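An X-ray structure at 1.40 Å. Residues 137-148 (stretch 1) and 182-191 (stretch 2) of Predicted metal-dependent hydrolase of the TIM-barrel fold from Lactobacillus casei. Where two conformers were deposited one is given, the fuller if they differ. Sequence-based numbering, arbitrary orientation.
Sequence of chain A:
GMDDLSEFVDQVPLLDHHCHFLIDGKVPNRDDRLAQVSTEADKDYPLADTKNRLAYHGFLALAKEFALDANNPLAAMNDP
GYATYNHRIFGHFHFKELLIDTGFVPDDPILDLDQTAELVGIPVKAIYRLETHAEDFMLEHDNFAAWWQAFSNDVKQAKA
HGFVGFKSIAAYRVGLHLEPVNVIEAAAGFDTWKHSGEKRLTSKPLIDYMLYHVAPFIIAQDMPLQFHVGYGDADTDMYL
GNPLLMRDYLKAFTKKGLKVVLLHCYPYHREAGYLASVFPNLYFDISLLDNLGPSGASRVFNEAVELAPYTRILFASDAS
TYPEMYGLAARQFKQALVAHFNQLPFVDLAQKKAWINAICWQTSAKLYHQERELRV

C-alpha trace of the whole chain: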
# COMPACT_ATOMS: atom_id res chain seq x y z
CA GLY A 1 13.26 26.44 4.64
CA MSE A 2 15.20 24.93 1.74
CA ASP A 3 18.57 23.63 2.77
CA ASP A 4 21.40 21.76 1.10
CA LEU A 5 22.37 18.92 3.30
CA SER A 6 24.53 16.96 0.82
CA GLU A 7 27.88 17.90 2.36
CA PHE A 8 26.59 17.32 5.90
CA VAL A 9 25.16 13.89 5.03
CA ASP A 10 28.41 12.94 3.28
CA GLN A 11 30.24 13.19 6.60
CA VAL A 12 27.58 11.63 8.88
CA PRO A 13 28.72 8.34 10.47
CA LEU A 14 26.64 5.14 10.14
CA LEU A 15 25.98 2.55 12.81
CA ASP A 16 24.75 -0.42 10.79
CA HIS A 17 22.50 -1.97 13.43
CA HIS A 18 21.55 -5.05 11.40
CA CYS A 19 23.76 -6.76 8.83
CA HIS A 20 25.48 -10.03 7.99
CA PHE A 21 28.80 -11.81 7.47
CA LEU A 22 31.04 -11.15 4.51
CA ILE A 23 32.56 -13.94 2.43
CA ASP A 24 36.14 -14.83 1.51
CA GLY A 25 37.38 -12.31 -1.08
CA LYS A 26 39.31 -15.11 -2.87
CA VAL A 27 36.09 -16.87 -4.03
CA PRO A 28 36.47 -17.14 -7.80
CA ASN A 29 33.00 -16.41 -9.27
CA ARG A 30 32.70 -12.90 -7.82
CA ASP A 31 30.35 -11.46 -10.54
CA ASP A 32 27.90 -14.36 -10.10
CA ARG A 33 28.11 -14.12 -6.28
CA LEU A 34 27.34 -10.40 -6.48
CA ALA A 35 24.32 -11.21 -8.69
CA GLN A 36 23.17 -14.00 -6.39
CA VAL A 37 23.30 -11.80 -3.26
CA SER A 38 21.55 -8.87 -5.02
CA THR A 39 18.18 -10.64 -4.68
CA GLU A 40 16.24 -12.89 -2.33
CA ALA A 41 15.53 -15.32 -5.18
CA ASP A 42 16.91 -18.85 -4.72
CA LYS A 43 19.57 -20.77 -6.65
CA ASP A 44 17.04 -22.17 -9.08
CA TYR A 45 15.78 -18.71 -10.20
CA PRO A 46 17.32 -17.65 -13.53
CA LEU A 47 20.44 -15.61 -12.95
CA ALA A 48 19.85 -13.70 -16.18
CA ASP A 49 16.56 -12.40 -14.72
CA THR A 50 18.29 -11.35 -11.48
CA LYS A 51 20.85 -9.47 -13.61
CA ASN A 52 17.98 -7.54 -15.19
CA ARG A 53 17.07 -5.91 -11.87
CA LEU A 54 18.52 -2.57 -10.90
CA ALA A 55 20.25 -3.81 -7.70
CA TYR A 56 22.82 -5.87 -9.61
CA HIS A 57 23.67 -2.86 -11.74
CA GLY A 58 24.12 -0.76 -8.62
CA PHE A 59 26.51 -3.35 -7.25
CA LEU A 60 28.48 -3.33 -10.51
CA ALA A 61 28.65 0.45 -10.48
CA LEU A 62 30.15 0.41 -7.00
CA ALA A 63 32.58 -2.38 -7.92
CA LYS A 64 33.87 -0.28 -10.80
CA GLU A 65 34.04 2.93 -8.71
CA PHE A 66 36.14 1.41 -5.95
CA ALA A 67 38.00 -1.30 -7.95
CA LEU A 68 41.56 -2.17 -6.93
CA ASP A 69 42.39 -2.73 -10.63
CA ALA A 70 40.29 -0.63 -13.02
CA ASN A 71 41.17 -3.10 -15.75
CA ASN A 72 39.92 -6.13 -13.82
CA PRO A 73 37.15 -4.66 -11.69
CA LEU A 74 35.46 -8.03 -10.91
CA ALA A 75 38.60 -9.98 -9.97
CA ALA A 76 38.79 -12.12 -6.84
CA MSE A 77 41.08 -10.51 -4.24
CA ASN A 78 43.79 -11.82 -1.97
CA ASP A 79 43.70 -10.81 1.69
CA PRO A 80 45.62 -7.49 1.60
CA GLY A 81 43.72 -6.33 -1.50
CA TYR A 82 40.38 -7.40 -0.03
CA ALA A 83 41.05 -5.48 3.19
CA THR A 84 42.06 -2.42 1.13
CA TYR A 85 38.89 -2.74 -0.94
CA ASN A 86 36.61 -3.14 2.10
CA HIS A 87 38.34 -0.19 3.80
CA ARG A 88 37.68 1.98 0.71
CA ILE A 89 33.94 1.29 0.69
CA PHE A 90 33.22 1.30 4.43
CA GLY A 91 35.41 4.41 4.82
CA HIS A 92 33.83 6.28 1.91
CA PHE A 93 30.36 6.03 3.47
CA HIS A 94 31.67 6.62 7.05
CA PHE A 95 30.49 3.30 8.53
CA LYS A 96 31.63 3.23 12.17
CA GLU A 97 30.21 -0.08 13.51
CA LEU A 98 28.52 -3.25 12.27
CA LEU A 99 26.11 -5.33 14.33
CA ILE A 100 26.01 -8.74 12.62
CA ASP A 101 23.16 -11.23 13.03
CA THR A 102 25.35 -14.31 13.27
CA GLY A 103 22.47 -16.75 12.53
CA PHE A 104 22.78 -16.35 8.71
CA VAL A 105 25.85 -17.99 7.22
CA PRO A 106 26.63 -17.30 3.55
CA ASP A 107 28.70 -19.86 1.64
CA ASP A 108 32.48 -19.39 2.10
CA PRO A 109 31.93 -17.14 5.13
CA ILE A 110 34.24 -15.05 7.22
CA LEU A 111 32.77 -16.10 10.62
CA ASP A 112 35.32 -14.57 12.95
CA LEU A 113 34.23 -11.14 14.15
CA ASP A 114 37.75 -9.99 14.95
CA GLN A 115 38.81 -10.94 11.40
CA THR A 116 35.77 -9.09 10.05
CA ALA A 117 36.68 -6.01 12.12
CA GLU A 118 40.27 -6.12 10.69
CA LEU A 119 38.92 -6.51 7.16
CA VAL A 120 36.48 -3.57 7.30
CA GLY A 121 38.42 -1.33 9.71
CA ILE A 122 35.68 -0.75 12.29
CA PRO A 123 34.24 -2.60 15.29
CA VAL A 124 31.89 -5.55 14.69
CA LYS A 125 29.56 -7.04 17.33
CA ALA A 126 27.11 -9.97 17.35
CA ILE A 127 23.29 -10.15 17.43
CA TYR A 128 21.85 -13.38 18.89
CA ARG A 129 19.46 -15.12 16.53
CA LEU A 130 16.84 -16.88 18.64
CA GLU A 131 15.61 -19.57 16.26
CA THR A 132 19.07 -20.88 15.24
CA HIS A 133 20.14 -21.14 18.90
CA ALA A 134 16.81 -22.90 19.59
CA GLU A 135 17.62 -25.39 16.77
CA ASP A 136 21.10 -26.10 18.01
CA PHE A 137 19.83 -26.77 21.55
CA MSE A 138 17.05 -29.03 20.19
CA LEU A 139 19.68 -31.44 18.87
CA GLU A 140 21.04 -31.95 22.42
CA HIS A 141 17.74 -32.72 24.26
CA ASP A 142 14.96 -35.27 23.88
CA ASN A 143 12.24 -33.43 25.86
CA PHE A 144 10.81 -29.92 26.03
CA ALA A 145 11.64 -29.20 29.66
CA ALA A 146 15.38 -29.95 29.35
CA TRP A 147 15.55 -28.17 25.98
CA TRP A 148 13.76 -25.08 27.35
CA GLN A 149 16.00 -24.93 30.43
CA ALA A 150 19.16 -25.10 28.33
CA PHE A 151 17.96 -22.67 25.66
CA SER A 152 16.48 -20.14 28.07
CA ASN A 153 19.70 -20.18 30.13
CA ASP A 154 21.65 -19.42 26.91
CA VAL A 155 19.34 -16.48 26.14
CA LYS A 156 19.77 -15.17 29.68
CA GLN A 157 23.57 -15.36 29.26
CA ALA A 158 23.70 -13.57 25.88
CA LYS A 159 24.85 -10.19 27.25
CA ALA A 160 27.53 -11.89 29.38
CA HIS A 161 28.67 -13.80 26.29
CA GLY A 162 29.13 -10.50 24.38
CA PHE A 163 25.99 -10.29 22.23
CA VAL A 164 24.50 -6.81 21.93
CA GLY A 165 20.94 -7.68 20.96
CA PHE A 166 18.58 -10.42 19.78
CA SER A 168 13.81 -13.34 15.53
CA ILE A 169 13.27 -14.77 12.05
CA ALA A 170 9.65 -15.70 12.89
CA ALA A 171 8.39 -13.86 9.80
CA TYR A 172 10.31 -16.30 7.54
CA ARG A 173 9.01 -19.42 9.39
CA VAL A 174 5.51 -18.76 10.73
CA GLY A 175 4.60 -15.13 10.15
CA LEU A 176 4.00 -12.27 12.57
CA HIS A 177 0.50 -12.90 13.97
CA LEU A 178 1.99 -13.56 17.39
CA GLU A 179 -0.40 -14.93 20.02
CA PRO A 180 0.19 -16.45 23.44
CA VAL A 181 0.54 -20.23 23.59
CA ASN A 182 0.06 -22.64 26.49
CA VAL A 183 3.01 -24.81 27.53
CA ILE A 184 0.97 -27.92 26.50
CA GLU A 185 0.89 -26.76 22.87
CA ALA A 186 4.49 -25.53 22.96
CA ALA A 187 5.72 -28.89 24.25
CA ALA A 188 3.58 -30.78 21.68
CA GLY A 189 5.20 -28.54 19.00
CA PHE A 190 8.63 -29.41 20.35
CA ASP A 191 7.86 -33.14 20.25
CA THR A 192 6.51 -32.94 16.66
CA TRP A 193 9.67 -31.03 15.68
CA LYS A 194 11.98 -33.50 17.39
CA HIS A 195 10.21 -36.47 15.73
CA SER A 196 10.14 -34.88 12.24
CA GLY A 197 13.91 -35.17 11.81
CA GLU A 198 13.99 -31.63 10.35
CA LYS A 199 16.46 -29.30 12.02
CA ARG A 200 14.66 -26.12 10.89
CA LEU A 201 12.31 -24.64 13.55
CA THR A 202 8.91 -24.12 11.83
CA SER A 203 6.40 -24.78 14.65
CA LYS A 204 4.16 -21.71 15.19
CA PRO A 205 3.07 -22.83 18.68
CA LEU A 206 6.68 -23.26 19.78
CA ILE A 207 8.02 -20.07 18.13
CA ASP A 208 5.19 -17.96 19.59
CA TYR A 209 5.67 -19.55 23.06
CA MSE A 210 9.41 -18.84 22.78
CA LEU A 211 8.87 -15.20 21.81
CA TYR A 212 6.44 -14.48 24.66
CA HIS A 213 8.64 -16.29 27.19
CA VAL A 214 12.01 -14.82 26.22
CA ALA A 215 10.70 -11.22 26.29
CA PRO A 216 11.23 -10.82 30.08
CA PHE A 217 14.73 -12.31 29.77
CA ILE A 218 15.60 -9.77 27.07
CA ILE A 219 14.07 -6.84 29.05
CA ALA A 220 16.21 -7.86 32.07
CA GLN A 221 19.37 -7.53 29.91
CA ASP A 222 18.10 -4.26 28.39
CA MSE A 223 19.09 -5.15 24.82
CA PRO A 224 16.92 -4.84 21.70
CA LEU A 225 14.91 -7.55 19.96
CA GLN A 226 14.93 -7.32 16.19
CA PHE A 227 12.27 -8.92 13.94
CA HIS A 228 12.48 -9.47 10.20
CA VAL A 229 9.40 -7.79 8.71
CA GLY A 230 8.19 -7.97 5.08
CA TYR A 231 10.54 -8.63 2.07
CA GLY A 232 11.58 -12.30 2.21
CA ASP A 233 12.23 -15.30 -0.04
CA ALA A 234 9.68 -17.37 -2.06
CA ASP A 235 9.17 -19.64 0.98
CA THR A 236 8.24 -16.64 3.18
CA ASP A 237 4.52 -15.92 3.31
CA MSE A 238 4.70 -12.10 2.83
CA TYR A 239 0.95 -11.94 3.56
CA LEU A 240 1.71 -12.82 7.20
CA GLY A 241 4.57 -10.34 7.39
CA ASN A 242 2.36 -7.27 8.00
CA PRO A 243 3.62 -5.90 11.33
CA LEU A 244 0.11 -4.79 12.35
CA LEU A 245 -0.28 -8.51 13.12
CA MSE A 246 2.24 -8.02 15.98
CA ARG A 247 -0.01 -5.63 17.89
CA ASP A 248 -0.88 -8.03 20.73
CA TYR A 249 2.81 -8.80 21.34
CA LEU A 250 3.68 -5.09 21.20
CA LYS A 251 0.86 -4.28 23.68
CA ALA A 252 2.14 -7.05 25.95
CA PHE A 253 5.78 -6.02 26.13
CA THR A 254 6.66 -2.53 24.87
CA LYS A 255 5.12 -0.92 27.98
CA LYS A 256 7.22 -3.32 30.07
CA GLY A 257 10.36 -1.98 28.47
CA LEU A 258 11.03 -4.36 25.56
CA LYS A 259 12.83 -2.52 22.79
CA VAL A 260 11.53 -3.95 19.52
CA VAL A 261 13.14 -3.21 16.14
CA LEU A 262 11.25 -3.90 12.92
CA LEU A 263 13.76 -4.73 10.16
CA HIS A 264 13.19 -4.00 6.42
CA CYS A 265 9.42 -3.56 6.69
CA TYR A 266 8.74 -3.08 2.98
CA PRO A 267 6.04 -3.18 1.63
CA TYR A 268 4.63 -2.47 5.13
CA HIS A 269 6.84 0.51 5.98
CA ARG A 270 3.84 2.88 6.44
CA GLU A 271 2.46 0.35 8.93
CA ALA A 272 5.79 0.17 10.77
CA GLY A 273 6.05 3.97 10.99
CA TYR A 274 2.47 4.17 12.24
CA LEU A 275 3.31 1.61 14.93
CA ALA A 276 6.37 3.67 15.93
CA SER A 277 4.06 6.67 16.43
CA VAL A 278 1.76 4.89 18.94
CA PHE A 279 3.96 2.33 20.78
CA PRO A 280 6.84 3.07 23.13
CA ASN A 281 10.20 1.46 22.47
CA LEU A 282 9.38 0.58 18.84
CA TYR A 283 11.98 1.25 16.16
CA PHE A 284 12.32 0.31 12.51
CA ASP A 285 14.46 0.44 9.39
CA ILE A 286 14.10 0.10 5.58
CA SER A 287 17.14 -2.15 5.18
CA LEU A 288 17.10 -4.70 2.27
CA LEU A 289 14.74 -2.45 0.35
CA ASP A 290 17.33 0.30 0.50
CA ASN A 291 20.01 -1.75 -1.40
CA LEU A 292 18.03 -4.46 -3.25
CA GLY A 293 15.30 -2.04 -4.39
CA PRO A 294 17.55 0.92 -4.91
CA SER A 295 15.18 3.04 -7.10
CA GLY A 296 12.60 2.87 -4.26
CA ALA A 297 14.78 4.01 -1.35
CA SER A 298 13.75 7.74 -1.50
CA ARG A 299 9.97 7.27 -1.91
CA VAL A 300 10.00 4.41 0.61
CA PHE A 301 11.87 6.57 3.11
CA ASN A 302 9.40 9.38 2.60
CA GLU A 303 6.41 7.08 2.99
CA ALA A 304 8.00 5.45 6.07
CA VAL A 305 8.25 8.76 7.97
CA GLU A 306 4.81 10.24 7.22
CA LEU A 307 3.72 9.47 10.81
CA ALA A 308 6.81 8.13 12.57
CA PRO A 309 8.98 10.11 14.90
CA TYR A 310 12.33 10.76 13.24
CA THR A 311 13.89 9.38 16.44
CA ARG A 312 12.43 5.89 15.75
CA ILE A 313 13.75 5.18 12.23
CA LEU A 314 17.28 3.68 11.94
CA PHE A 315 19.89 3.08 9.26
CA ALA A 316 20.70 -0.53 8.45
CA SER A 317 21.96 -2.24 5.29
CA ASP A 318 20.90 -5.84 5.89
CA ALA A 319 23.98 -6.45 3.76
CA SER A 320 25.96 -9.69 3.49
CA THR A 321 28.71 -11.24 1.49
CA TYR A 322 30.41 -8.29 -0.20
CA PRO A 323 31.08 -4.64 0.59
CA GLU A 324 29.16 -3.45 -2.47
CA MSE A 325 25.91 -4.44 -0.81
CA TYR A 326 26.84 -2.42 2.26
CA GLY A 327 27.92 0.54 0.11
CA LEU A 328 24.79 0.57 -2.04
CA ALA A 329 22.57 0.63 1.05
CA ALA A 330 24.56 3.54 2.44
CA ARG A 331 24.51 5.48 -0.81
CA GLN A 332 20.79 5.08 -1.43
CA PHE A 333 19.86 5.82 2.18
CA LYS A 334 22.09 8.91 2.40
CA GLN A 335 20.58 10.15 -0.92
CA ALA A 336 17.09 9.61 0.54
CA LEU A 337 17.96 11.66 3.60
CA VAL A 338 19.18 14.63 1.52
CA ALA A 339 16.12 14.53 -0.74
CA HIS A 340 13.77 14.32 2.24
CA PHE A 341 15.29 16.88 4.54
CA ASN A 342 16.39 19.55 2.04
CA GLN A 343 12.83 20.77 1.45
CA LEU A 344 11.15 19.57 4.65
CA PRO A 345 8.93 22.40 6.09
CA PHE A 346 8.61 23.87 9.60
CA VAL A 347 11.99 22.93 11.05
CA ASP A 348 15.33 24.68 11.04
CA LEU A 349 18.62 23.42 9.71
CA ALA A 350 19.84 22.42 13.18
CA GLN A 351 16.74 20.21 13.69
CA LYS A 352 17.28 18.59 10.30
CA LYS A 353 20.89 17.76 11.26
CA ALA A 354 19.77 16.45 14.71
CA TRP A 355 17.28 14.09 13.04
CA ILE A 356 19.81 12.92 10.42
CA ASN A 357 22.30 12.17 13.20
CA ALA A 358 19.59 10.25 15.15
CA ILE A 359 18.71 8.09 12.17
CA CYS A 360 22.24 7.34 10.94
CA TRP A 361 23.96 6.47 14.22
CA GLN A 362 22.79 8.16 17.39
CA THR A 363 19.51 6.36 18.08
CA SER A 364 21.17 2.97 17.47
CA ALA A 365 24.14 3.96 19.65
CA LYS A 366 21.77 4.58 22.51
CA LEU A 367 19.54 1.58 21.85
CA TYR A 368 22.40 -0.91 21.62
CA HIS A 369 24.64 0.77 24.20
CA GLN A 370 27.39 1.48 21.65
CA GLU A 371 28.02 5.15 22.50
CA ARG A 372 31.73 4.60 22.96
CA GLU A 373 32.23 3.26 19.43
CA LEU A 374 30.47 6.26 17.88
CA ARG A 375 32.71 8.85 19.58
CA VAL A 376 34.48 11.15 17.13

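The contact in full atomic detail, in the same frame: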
# COMPACT_ATOMS: atom_id res chain seq x y z
N PHE A 137 20.16 -26.14 20.27
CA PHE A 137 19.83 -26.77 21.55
C PHE A 137 18.90 -27.97 21.39
O PHE A 137 19.00 -28.94 22.14
CB PHE A 137 19.32 -25.75 22.57
CG PHE A 137 20.41 -24.94 23.21
CD1 PHE A 137 21.22 -25.49 24.18
CD2 PHE A 137 20.68 -23.65 22.80
CE1 PHE A 137 22.23 -24.76 24.77
CE2 PHE A 137 21.68 -22.93 23.39
CZ PHE A 137 22.48 -23.49 24.35
N MSE A 138 18.00 -27.93 20.42
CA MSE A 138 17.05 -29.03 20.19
C MSE A 138 17.79 -30.33 19.95
O MSE A 138 17.39 -31.39 20.46
CB MSE A 138 16.08 -28.68 19.04
CG MSE A 138 15.13 -29.78 18.62
SE MSE A 138 15.86 -31.12 17.43
CE MSE A 138 16.21 -29.97 15.93
N LEU A 139 18.91 -30.24 19.23
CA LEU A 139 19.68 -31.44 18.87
C LEU A 139 20.26 -32.17 20.10
O LEU A 139 20.55 -33.37 20.04
CB LEU A 139 20.82 -31.05 17.92
CG LEU A 139 20.46 -30.52 16.55
CD1 LEU A 139 21.76 -30.15 15.79
CD2 LEU A 139 19.66 -31.52 15.78
N GLU A 140 20.40 -31.46 21.20
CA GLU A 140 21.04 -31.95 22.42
C GLU A 140 20.06 -32.47 23.48
O GLU A 140 20.49 -32.96 24.52
CB GLU A 140 21.87 -30.85 23.08
CG GLU A 140 22.96 -30.25 22.21
CD GLU A 140 23.91 -31.30 21.64
OE1 GLU A 140 24.29 -32.22 22.39
OE2 GLU A 140 24.24 -31.20 20.44
N HIS A 141 18.74 -32.36 23.23
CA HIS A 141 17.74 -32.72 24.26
C HIS A 141 16.58 -33.49 23.67
O HIS A 141 16.12 -33.17 22.59
CB HIS A 141 17.25 -31.43 25.00
CG HIS A 141 18.35 -30.71 25.71
ND1 HIS A 141 18.83 -31.13 26.93
CD2 HIS A 141 19.17 -29.71 25.31
CE1 HIS A 141 19.85 -30.38 27.29
NE2 HIS A 141 20.08 -29.50 26.32
N ASP A 142 16.07 -34.48 24.43
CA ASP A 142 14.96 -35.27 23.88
C ASP A 142 13.59 -34.87 24.39
O ASP A 142 12.60 -35.39 23.91
CB ASP A 142 15.20 -36.79 24.00
CG ASP A 142 15.27 -37.30 25.43
OD1 ASP A 142 14.89 -36.60 26.38
OD2 ASP A 142 15.71 -38.46 25.58
N ASN A 143 13.52 -33.90 25.31
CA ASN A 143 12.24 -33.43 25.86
C ASN A 143 12.21 -31.91 26.01
O ASN A 143 13.26 -31.27 26.20
CB ASN A 143 11.95 -34.05 27.23
CG ASN A 143 13.02 -33.73 28.26
OD1 ASN A 143 12.86 -32.83 29.10
ND2 ASN A 143 14.15 -34.46 28.17
N PHE A 144 11.01 -31.37 25.92
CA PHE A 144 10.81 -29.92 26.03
C PHE A 144 11.42 -29.30 27.28
O PHE A 144 12.06 -28.25 27.21
CB PHE A 144 9.31 -29.58 25.96
CG PHE A 144 8.99 -28.14 26.22
CD1 PHE A 144 8.79 -27.67 27.51
CD2 PHE A 144 8.92 -27.24 25.19
CE1 PHE A 144 8.49 -26.35 27.74
CE2 PHE A 144 8.62 -25.90 25.43
CZ PHE A 144 8.41 -25.45 26.71
N ALA A 145 11.20 -29.88 28.44
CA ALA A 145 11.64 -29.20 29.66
C ALA A 145 13.16 -29.01 29.70
O ALA A 145 13.65 -27.92 30.07
CB ALA A 145 11.16 -29.99 30.90
N ALA A 146 13.91 -30.03 29.33
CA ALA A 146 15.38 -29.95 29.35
C ALA A 146 15.86 -29.01 28.24
O ALA A 146 16.81 -28.25 28.45
CB ALA A 146 16.02 -31.32 29.16
N TRP A 147 15.22 -29.08 27.08
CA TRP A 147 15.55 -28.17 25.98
C TRP A 147 15.30 -26.71 26.39
O TRP A 147 16.16 -25.83 26.23
CB TRP A 147 14.71 -28.49 24.76
CG TRP A 147 14.77 -27.38 23.73
CD1 TRP A 147 15.79 -27.14 22.86
CD2 TRP A 147 13.79 -26.37 23.51
NE1 TRP A 147 15.52 -26.02 22.10
CE2 TRP A 147 14.28 -25.54 22.46
CE3 TRP A 147 12.54 -26.08 24.07
CZ2 TRP A 147 13.59 -24.45 22.02
CZ3 TRP A 147 11.84 -25.00 23.62
CH2 TRP A 147 12.38 -24.18 22.59
N TRP A 148 14.12 -26.44 26.95
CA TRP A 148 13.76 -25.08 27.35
C TRP A 148 14.71 -24.55 28.43
O TRP A 148 15.13 -23.38 28.38
CB TRP A 148 12.31 -25.02 27.85
CG TRP A 148 11.94 -23.65 28.29
CD1 TRP A 148 11.70 -23.23 29.56
CD2 TRP A 148 11.84 -22.48 27.45
NE1 TRP A 148 11.42 -21.88 29.57
CE2 TRP A 148 11.53 -21.40 28.30
CE3 TRP A 148 12.00 -22.25 26.09
CZ2 TRP A 148 11.32 -20.10 27.80
CZ3 TRP A 148 11.80 -20.99 25.60
CH2 TRP A 148 11.49 -19.92 26.45
N ASN A 182 -0.08 -21.83 25.29
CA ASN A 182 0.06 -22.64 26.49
C ASN A 182 1.27 -23.57 26.38
O ASN A 182 1.58 -24.05 25.29
CB ASN A 182 -1.24 -23.44 26.68
CG ASN A 182 -1.36 -24.05 28.05
OD1 ASN A 182 -0.81 -25.10 28.34
ND2 ASN A 182 -2.14 -23.38 28.90
N VAL A 183 1.90 -23.88 27.50
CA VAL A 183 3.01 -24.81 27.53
C VAL A 183 2.63 -26.19 26.93
O VAL A 183 3.47 -26.84 26.36
CB VAL A 183 3.60 -24.93 28.96
CG1 VAL A 183 2.64 -25.70 29.92
CG2 VAL A 183 4.96 -25.64 28.94
N ILE A 184 1.38 -26.63 27.06
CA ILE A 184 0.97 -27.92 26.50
C ILE A 184 1.22 -27.92 24.98
O ILE A 184 1.80 -28.87 24.43
CB ILE A 184 -0.51 -28.22 26.79
CG1 ILE A 184 -0.75 -28.36 28.31
CG2 ILE A 184 -0.95 -29.45 26.00
CD1 ILE A 184 -2.22 -28.38 28.66
N GLU A 185 0.75 -26.88 24.31
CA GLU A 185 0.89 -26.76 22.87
C GLU A 185 2.33 -26.53 22.44
O GLU A 185 2.75 -27.03 21.38
CB GLU A 185 -0.03 -25.67 22.34
CG GLU A 185 -1.46 -26.13 22.15
CD GLU A 185 -2.22 -26.38 23.38
OE1 GLU A 185 -2.28 -25.45 24.20
OE2 GLU A 185 -2.79 -27.51 23.51
N ALA A 186 3.06 -25.77 23.23
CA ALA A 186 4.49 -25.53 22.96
C ALA A 186 5.28 -26.82 23.03
O ALA A 186 6.06 -27.14 22.11
CB ALA A 186 5.06 -24.49 23.92
N ALA A 187 5.03 -27.63 24.06
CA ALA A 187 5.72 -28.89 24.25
C ALA A 187 5.32 -29.92 23.18
O ALA A 187 6.18 -30.66 22.69
CB ALA A 187 5.49 -29.40 25.68
N ALA A 188 4.05 -29.92 22.78
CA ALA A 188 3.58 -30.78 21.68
C ALA A 188 4.30 -30.36 20.37
O ALA A 188 4.68 -31.21 19.56
CB ALA A 188 2.09 -30.71 21.52
N GLY A 189 4.46 -29.06 20.16
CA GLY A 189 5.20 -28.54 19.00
C GLY A 189 6.65 -28.99 19.00
O GLY A 189 7.19 -29.42 17.94
N PHE A 190 7.28 -28.94 20.17
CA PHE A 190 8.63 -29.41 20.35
C PHE A 190 8.74 -30.90 20.00
O PHE A 190 9.63 -31.33 19.26
CB PHE A 190 9.16 -29.20 21.76
CG PHE A 190 10.55 -29.75 21.97
CD1 PHE A 190 11.65 -28.98 21.66
CD2 PHE A 190 10.77 -31.07 22.36
CE1 PHE A 190 12.95 -29.49 21.81
CE2 PHE A 190 12.05 -31.57 22.50
CZ PHE A 190 13.15 -30.79 22.20
N ASP A 191 7.81 -31.70 20.52
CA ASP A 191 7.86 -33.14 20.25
C ASP A 191 7.70 -33.41 18.77
O ASP A 191 8.41 -34.26 18.23
CB ASP A 191 6.74 -33.89 21.03
CG ASP A 191 6.94 -33.86 22.51
OD1 ASP A 191 8.08 -33.62 22.97
OD2 ASP A 191 5.95 -34.15 23.25
O HOH W 1 10.31 -35.27 22.33
O HOH W 2 8.88 -33.26 25.53

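Stretch 1 leaves a helix at its start, passes through a type I beta turn from M138 to H141, and enters a second helix at F144; stretch 2 is a helix from V183 onward. The axes of helices 144-148 and 183-191 are nearly perpendicular, at 92°, and approach to 10.4 Å; the CA atoms of F144 and A187, nearest across the stretches, are 5.5 Å apart. Both helices are capped at their N termini by asparagine: N143 OD1 accepts from A146 N at 3.0 Å, and N182 OD1 accepts from I184 N at 3.0 Å. The N143 side chain also donates, from ND2 to D142 OD1 at 2.9 Å.

No direct hydrogen bond joins the stretches; 379 Å² is buried, counting both sides, mostly by two phenylalanines. F144, with chi1 in t, lies as a knob in the hole formed by V183, A186, A187 and F190. The A187 methyl covers one face of the F144 ring, CB lying 4.2 Å from the ring centroid and 28° off the normal, while F190 CB sits at the ring edge, 4.0 Å from F144 CD2. Farther out on the ring, F144 CE1 meets V183 CG2 at 3.8 Å and F144 CE2 meets A186 CB at 4.1 Å. The ring lies close to the helix backbone beside the methyls of A186 and A187: F144 CD2 is 3.7 Å from A187 CA.

F190 reaches in the other direction, its CA-to-CB bond pointing toward stretch 1 and its ring fitting against the loop and the start of the helix. F144 CA sits over one ring face, 4.1 Å from the centroid and 21° off the normal, a CH-pi contact. At the ring edge, H141 O lies 3.8 Å from F190 CZ. W147 packs obliquely on the same ring, with planes at 33° and CG only 3.4 Å from F190 CE1; M138, a selenomethionine, adds its CG at 3.9 Å from that same F190 CE1.

Polar groups beside these apolar contacts are linked through water. D191 OD1 accepts from water 1 at 2.8 Å and from water 2 at 2.7 Å. Water 1 also donates to D142 O at 2.8 Å, whereas water 2 accepts from F144 N at 2.9 Å. One carboxylate oxygen thus bridges to both the loop and the first turn of the helix, where F144 N lacks an acceptor within its own helix.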